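Local coordinates for UPF0270 protein PA3463 (Pseudomonas aeruginosa, PDB 1Y0N) that is of unknown function, belongs to the uncharacterised UPF0270 family and folds as a small single-chain domain of two helices and a three-stranded antiparallel sheet, at residues A[13-18]-A[63-68]; A[3-8]-A[52-57]; A[17-22]-A[42-47]. All coordinates share one frame; numbering follows the deposited sequence.

Along the chain the order is strand 3-4, helix 12-24, helix 36-48, strand 52-56 and strand 63-67, so each contact joins parts far apart in sequence. Interaction 2 pairs strand 3-4 with the central strand 52-56. In interaction 1, helix 12-24 packs against strand 63-67, which pairs with the other edge of 52-56; the two contacts have centres about 8 Å apart. Interaction 3, centred about 6 Å from interaction 1, shares Asn17 and Leu18 with it and crosses helix 12-24 with helix 36-48. Interactions 2 and 3 have centres about 12 Å apart. Together the contacts close one core, in which Ile54, Leu65, Leu18 and Leu47 bring sheet and helices together.

Interaction 1: A[13-18]-A[63-68]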
# COMPACT_ATOMS: atom_id res chain seq x y z
N ASP A 13 -6.25 2.21 11.21
CA ASP A 13 -5.76 3.59 11.10
C ASP A 13 -4.44 3.71 10.40
O ASP A 13 -4.23 4.68 9.68
CB ASP A 13 -5.63 4.29 12.47
CG ASP A 13 -6.99 4.70 13.06
OD1 ASP A 13 -8.04 4.62 12.35
OD2 ASP A 13 -7.01 5.09 14.25
N THR A 14 -3.52 2.79 10.65
CA THR A 14 -2.30 2.87 9.91
C THR A 14 -2.64 2.64 8.42
O THR A 14 -2.12 3.34 7.61
CB THR A 14 -1.05 2.02 10.44
OG1 THR A 14 -0.99 0.72 9.81
CG2 THR A 14 -1.00 1.87 11.95
N LEU A 15 -3.54 1.71 8.09
CA LEU A 15 -3.91 1.52 6.66
C LEU A 15 -4.48 2.80 6.02
O LEU A 15 -4.18 3.12 4.87
CB LEU A 15 -4.87 0.33 6.44
CG LEU A 15 -5.33 0.03 4.99
CD1 LEU A 15 -4.16 -0.07 3.97
CD2 LEU A 15 -6.12 -1.24 4.92
N ASN A 16 -5.31 3.54 6.77
CA ASN A 16 -5.94 4.78 6.23
C ASN A 16 -4.94 5.82 5.92
O ASN A 16 -5.03 6.45 4.87
CB ASN A 16 -7.02 5.35 7.17
CG ASN A 16 -8.18 4.39 7.35
OD1 ASN A 16 -8.46 3.59 6.45
ND2 ASN A 16 -8.84 4.44 8.53
N ASN A 17 -3.98 5.97 6.84
CA ASN A 17 -2.85 6.88 6.69
C ASN A 17 -1.98 6.47 5.48
O ASN A 17 -1.57 7.32 4.71
CB ASN A 17 -1.96 6.90 7.97
CG ASN A 17 -2.65 7.51 9.22
OD1 ASN A 17 -3.51 8.37 9.12
ND2 ASN A 17 -2.23 7.05 10.41
N LEU A 18 -1.67 5.18 5.34
CA LEU A 18 -0.92 4.68 4.14
C LEU A 18 -1.69 5.00 2.81
O LEU A 18 -1.09 5.38 1.81
CB LEU A 18 -0.67 3.15 4.24
CG LEU A 18 0.15 2.48 5.38
CD1 LEU A 18 0.37 0.99 5.13
CD2 LEU A 18 1.49 3.08 5.52
N CYS A 63 6.12 1.24 6.75
CA CYS A 63 5.28 0.67 5.69
C CYS A 63 5.14 1.67 4.58
O CYS A 63 5.19 2.90 4.80
CB CYS A 63 3.85 0.37 6.19
SG CYS A 63 3.62 -1.21 7.03
N GLN A 64 4.92 1.15 3.39
CA GLN A 64 4.49 2.00 2.29
C GLN A 64 3.59 1.26 1.26
O GLN A 64 3.85 0.14 0.88
CB GLN A 64 5.73 2.61 1.59
CG GLN A 64 5.39 3.56 0.47
CD GLN A 64 6.53 4.45 0.15
OE1 GLN A 64 6.58 5.05 -0.92
NE2 GLN A 64 7.46 4.55 1.09
N LEU A 65 2.53 1.94 0.82
CA LEU A 65 1.69 1.45 -0.24
C LEU A 65 2.37 1.76 -1.56
O LEU A 65 2.88 2.87 -1.72
CB LEU A 65 0.35 2.17 -0.23
CG LEU A 65 -0.83 1.23 -0.15
CD1 LEU A 65 -1.45 1.59 1.22
CD2 LEU A 65 -1.83 1.48 -1.21
N MET A 66 2.42 0.77 -2.46
CA MET A 66 3.03 0.93 -3.80
C MET A 66 2.18 0.19 -4.85
O MET A 66 1.57 -0.83 -4.58
CB MET A 66 4.50 0.38 -3.79
CG MET A 66 5.63 1.39 -3.19
SD MET A 66 7.26 0.74 -3.49
CE MET A 66 7.39 1.52 -5.10
N LEU A 67 2.17 0.69 -6.07
CA LEU A 67 1.64 -0.07 -7.21
C LEU A 67 2.56 -1.29 -7.44
O LEU A 67 3.78 -1.17 -7.42
CB LEU A 67 1.61 0.78 -8.50
CG LEU A 67 0.58 1.92 -8.61
CD1 LEU A 67 0.74 2.75 -9.91
CD2 LEU A 67 -0.81 1.30 -8.52
N ARG A 68 1.97 -2.45 -7.56
CA ARG A 68 2.70 -3.71 -7.92
C ARG A 68 3.67 -3.46 -9.08
O ARG A 68 4.76 -4.00 -9.07
CB ARG A 68 1.70 -4.80 -8.33
CG ARG A 68 2.40 -6.17 -8.66
CD ARG A 68 1.35 -7.23 -9.13
NE ARG A 68 0.59 -7.65 -7.97
CZ ARG A 68 1.00 -8.53 -7.07
NH1 ARG A 68 2.15 -9.20 -7.20
NH2 ARG A 68 0.25 -8.72 -6.01
O HOH W 1 1.66 4.59 1.55
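In Leu18 the first torsion (chi1 -61°) sets CG beside the backbone N and the second (chi2 -173°) sets CD1 anti to CA; both methyls then face Cys63. They meet the same atom: Leu18 CD1 and CD2 each lie 3.7 Å from Cys63 CB, so the fork straddles the root of the cysteine side chain. CD2 also comes within 3.8 Å of the Cys63 carbonyl O. Nearer the helix backbone, Leu65 CD1 presses against Leu18 CB at 3.5 Å, a rather tight carbon contact. The same methyl of Leu65 is 4.2 Å from Leu15 CD1, one turn earlier on the helix, and so rests on both leucines. A water joins the two backbones. It donates to Leu18 O over 2.9 Å and accepts from Leu65 N, also over 2.9 Å. Leu18 O already receives the helical bond from Phe22 N, so the water is its second partner; Leu65 N lies on the strand edge turned away from strand 52-56, to which Gln64 and Met66 are bonded. Around the apolar patch, Leu65 also touches Leu19, Phe22, Leu47 and Ile54, and Leu18 touches Leu10. Helix 13-18 and strand 63-67 run at 49° to each other, their short axes 8.8 Å apart at closest approach. This is the helix-on-sheet packing of a small alpha+beta fold, here at the outermost strand 63-67.

Interaction 2: A[3-8]-A[52-57]; sequences MLIPHD and AVILFD. With GOL (glycerol), chain B.
Met3 and Phe56 form an antiparallel hydrogen-bonded pair and Leu4 and Leu55 the following non-hydrogen-bonded pair, with Ile5 N bonding Ile54 O at 3.0 Å just beyond. The two bonds of the Met3 and Phe56 pair, N to O in each direction, are modelled so short that their lengths are doubtful. On the face of Met3 and Phe56 the two side chains lie side by side, and Met3 SD sits at the rim of the ring, 3.7 Å from Phe56 CD2, a Met-aromatic contact at the edge. Ile5 CG1, between the backbone N and the carbonyl carbon (chi1 57°), meets Ile54 CG2 at 3.7 Å; Ile5 CD1, anti to CA (chi2 -174°), reaches Phe56 CB at 3.6 Å. His7 CB meets Ile54 CD1 at 3.7 Å. On the other face Leu4 CD2 packs on Val53 CG2, but it is modelled too close to Leu55 CD2, which leaves its exact place doubtful. A glycerol, probably from the crystallisation liquor, lies where segment 3-8 turns away from strand 52-56: its O3 accepts from His7 N and shares a hydrogen bond with His7 ND1, while its fit against Ile5 O and Ile54 N is doubtful. Strand 63-67 pairs with the far edge of strand 52-56. Ile54 points among Leu15 and Leu18 of helix 12-24 and Leu47 of helix 36-48.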
# COMPACT_ATOMS: atom_id res chain seq x y z
N MET A 3 9.50 -6.31 3.03
CA MET A 3 8.65 -7.47 2.76
C MET A 3 7.21 -7.01 2.47
O MET A 3 6.81 -5.94 2.89
CB MET A 3 8.66 -8.43 3.95
CG MET A 3 7.55 -8.19 4.98
SD MET A 3 7.95 -8.49 6.73
CE MET A 3 6.89 -9.86 7.07
N LEU A 4 6.46 -7.84 1.78
CA LEU A 4 5.04 -7.62 1.58
C LEU A 4 4.22 -8.04 2.79
O LEU A 4 4.45 -9.09 3.36
CB LEU A 4 4.55 -8.38 0.37
CG LEU A 4 5.05 -7.95 -1.01
CD1 LEU A 4 4.45 -8.84 -2.04
CD2 LEU A 4 4.74 -6.53 -1.30
N ILE A 5 3.24 -7.22 3.15
CA ILE A 5 2.27 -7.55 4.18
C ILE A 5 0.82 -7.33 3.68
O ILE A 5 0.48 -6.25 3.14
CB ILE A 5 2.51 -6.81 5.52
CG1 ILE A 5 2.51 -5.30 5.38
CG2 ILE A 5 3.84 -7.22 6.14
CD1 ILE A 5 2.89 -4.62 6.70
N PRO A 6 -0.04 -8.36 3.81
CA PRO A 6 -1.39 -8.20 3.28
C PRO A 6 -2.12 -7.04 3.99
O PRO A 6 -2.04 -6.93 5.20
CB PRO A 6 -2.05 -9.57 3.55
CG PRO A 6 -1.23 -10.21 4.58
CD PRO A 6 0.17 -9.69 4.38
N HIS A 7 -2.85 -6.23 3.22
CA HIS A 7 -3.57 -5.06 3.76
C HIS A 7 -4.54 -5.39 4.90
O HIS A 7 -4.69 -4.59 5.84
CB HIS A 7 -4.30 -4.29 2.62
CG HIS A 7 -5.37 -5.11 1.93
ND1 HIS A 7 -5.10 -5.97 0.89
CD2 HIS A 7 -6.70 -5.21 2.16
CE1 HIS A 7 -6.21 -6.57 0.50
NE2 HIS A 7 -7.20 -6.13 1.25
N ASP A 8 -5.16 -6.57 4.82
CA ASP A 8 -6.15 -7.04 5.79
C ASP A 8 -5.53 -7.47 7.13
O ASP A 8 -6.22 -7.69 8.11
CB ASP A 8 -7.01 -8.17 5.21
CG ASP A 8 -6.20 -9.23 4.49
OD1 ASP A 8 -5.75 -8.99 3.33
OD2 ASP A 8 -6.05 -10.32 5.07
N ALA A 52 -2.14 -2.88 -6.13
CA ALA A 52 -1.30 -2.14 -5.14
C ALA A 52 -1.04 -3.13 -4.04
O ALA A 52 -1.84 -4.02 -3.82
CB ALA A 52 -2.07 -0.88 -4.55
N VAL A 53 0.14 -3.01 -3.42
CA VAL A 53 0.57 -3.86 -2.35
C VAL A 53 1.19 -2.97 -1.26
O VAL A 53 1.37 -1.73 -1.46
CB VAL A 53 1.65 -4.93 -2.83
CG1 VAL A 53 1.08 -5.85 -3.96
CG2 VAL A 53 2.93 -4.21 -3.31
N ILE A 54 1.46 -3.58 -0.11
CA ILE A 54 2.10 -2.88 0.98
C ILE A 54 3.44 -3.52 1.29
O ILE A 54 3.50 -4.69 1.57
CB ILE A 54 1.22 -2.86 2.24
CG1 ILE A 54 -0.05 -2.05 1.89
CG2 ILE A 54 2.00 -2.18 3.41
CD1 ILE A 54 -1.17 -2.37 2.70
N LEU A 55 4.47 -2.71 1.23
CA LEU A 55 5.81 -3.09 1.59
C LEU A 55 6.16 -2.67 3.01
O LEU A 55 5.92 -1.54 3.43
CB LEU A 55 6.82 -2.48 0.61
CG LEU A 55 6.90 -3.02 -0.81
CD1 LEU A 55 8.13 -2.36 -1.42
CD2 LEU A 55 7.05 -4.61 -0.90
N PHE A 56 6.75 -3.58 3.74
CA PHE A 56 7.16 -3.33 5.12
C PHE A 56 8.67 -3.57 5.33
O PHE A 56 9.16 -4.59 4.89
CB PHE A 56 6.43 -4.29 6.05
CG PHE A 56 6.81 -4.11 7.50
CD1 PHE A 56 6.48 -2.92 8.19
CD2 PHE A 56 7.56 -5.07 8.16
CE1 PHE A 56 6.83 -2.74 9.55
CE2 PHE A 56 7.92 -4.89 9.53
CZ PHE A 56 7.55 -3.70 10.18
N ASP A 57 9.34 -2.61 5.98
CA ASP A 57 10.77 -2.67 6.29
C ASP A 57 10.97 -3.02 7.76
O ASP A 57 10.67 -2.22 8.61
CB ASP A 57 11.41 -1.30 6.05
CG ASP A 57 12.96 -1.31 6.20
OD1 ASP A 57 13.56 -2.41 6.40
OD2 ASP A 57 13.56 -0.21 6.08
C1 GOL B . 0.38 -7.35 -0.80
O1 GOL B . 0.69 -8.62 -0.24
C2 GOL B . 0.22 -6.18 0.15
O2 GOL B . 0.77 -6.33 1.42
C3 GOL B . -1.19 -5.52 0.30
O3 GOL B . -2.30 -6.38 0.36

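Interaction 3: A[17-22]-A[42-47]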
# COMPACT_ATOMS: atom_id res chain seq x y z
N ASN A 17 -3.98 5.97 6.84
CA ASN A 17 -2.85 6.88 6.69
C ASN A 17 -1.98 6.47 5.48
O ASN A 17 -1.57 7.32 4.71
CB ASN A 17 -1.96 6.90 7.97
CG ASN A 17 -2.65 7.51 9.22
OD1 ASN A 17 -3.51 8.37 9.12
ND2 ASN A 17 -2.23 7.05 10.41
N LEU A 18 -1.67 5.18 5.34
CA LEU A 18 -0.92 4.68 4.14
C LEU A 18 -1.69 5.00 2.81
O LEU A 18 -1.09 5.38 1.81
CB LEU A 18 -0.67 3.15 4.24
CG LEU A 18 0.15 2.48 5.38
CD1 LEU A 18 0.37 0.99 5.13
CD2 LEU A 18 1.49 3.08 5.52
N LEU A 19 -3.02 4.80 2.83
CA LEU A 19 -3.85 5.06 1.63
C LEU A 19 -3.83 6.53 1.26
O LEU A 19 -3.63 6.88 0.11
CB LEU A 19 -5.30 4.58 1.84
CG LEU A 19 -5.47 3.06 1.73
CD1 LEU A 19 -6.80 2.68 2.40
CD2 LEU A 19 -5.45 2.61 0.28
N GLU A 20 -4.01 7.41 2.26
CA GLU A 20 -3.93 8.85 2.08
C GLU A 20 -2.57 9.30 1.59
O GLU A 20 -2.49 10.07 0.61
CB GLU A 20 -4.39 9.58 3.38
CG GLU A 20 -4.14 11.05 3.35
CD GLU A 20 -5.00 11.84 4.34
OE1 GLU A 20 -5.73 11.22 5.20
OE2 GLU A 20 -4.92 13.10 4.22
N ASP A 21 -1.48 8.78 2.20
CA ASP A 21 -0.12 9.06 1.70
C ASP A 21 -0.00 8.72 0.23
O ASP A 21 0.47 9.52 -0.58
CB ASP A 21 0.96 8.27 2.47
CG ASP A 21 1.13 8.78 3.91
OD1 ASP A 21 0.59 9.85 4.22
OD2 ASP A 21 1.78 8.08 4.72
N PHE A 22 -0.48 7.54 -0.14
CA PHE A 22 -0.29 7.01 -1.51
C PHE A 22 -0.99 7.89 -2.51
O PHE A 22 -0.40 8.28 -3.51
CB PHE A 22 -0.80 5.55 -1.54
CG PHE A 22 -0.82 4.94 -2.90
CD1 PHE A 22 0.35 4.55 -3.53
CD2 PHE A 22 -2.04 4.77 -3.58
CE1 PHE A 22 0.34 3.99 -4.83
CE2 PHE A 22 -2.09 4.18 -4.85
CZ PHE A 22 -0.90 3.82 -5.49
N ARG A 42 -10.61 4.18 -4.57
CA ARG A 42 -10.00 3.60 -5.75
C ARG A 42 -8.74 2.84 -5.34
O ARG A 42 -8.46 1.76 -5.83
CB ARG A 42 -9.59 4.64 -6.77
CG ARG A 42 -10.69 5.38 -7.49
CD ARG A 42 -10.06 6.34 -8.45
NE ARG A 42 -11.13 7.02 -9.18
CZ ARG A 42 -10.98 8.17 -9.82
NH1 ARG A 42 -9.79 8.77 -9.81
NH2 ARG A 42 -12.00 8.72 -10.47
N ALA A 43 -7.97 3.40 -4.41
CA ALA A 43 -6.75 2.70 -3.94
C ALA A 43 -7.06 1.40 -3.11
O ALA A 43 -6.32 0.41 -3.16
CB ALA A 43 -5.87 3.71 -3.15
N ARG A 44 -8.13 1.43 -2.33
CA ARG A 44 -8.56 0.29 -1.57
C ARG A 44 -8.98 -0.86 -2.50
O ARG A 44 -8.78 -2.01 -2.16
CB ARG A 44 -9.79 0.58 -0.70
CG ARG A 44 -9.59 1.33 0.56
CD ARG A 44 -10.90 1.38 1.45
NE ARG A 44 -10.70 2.38 2.48
CZ ARG A 44 -10.01 2.18 3.60
NH1 ARG A 44 -9.46 0.99 3.87
NH2 ARG A 44 -9.87 3.21 4.46
N HIS A 45 -9.66 -0.52 -3.59
CA HIS A 45 -10.04 -1.51 -4.62
C HIS A 45 -8.78 -2.12 -5.25
O HIS A 45 -8.71 -3.33 -5.46
CB HIS A 45 -10.87 -0.83 -5.69
CG HIS A 45 -11.52 -1.79 -6.64
ND1 HIS A 45 -12.43 -2.73 -6.25
CD2 HIS A 45 -11.40 -1.90 -7.99
CE1 HIS A 45 -12.85 -3.40 -7.31
NE2 HIS A 45 -12.23 -2.93 -8.37
N ALA A 46 -7.82 -1.25 -5.56
CA ALA A 46 -6.52 -1.65 -6.14
C ALA A 46 -5.82 -2.63 -5.16
O ALA A 46 -5.26 -3.65 -5.60
CB ALA A 46 -5.66 -0.44 -6.41
N LEU A 47 -5.93 -2.37 -3.83
CA LEU A 47 -5.36 -3.31 -2.83
C LEU A 47 -6.09 -4.65 -2.83
O LEU A 47 -5.45 -5.77 -2.81
CB LEU A 47 -5.43 -2.73 -1.39
CG LEU A 47 -4.43 -1.62 -1.03
CD1 LEU A 47 -4.98 -1.10 0.31
CD2 LEU A 47 -3.04 -2.31 -0.89
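The flat guanidinium of Arg44 takes the Leu19 CD1 methyl over the centre of one face, 3.4 Å above the plane, and CD1 lies 3.5 Å from Arg44 CZ. The Phe22 ring has a different neighbour: Ala43 CB approaches it obliquely, 4.0 Å from CD2. Arg44 CG, beside the backbone N (chi1 -77°), is 3.6 Å from Leu19 CD1, and the extended chain carries the guanidinium on over the same methyl; the two side chains cross at about a right angle. The polar end of Arg44 is held by Asn16, whose OD1 accepts from NH2; this bond ties the group to the helix that carries Leu19, one turn before it. The other branch of Leu19 goes deeper: Leu19 CD2 packs on Ala43 CB at 3.6 Å and on Leu47 CD1 at 3.7 Å. Leu19 therefore divides its two methyls between a charged but flat surface and a purely apolar one. Ala43 and Leu19 are the nearest pair across the two segments, CA to CA 6.7 Å, and Ala43 CB is shared by Leu19 and Phe22. Beyond the pair, Phe22 touches Leu67 of strand 63-67 and Leu47 touches Ala52 of strand 52-56, which extends the core to the sheet. The short helical axes pass 10.4 Å apart at 111°. Leu19 forms a single knob-into-hole, set in the socket of Val40, Ala43, Arg44 and Leu47, within the helix-helix packing of the core.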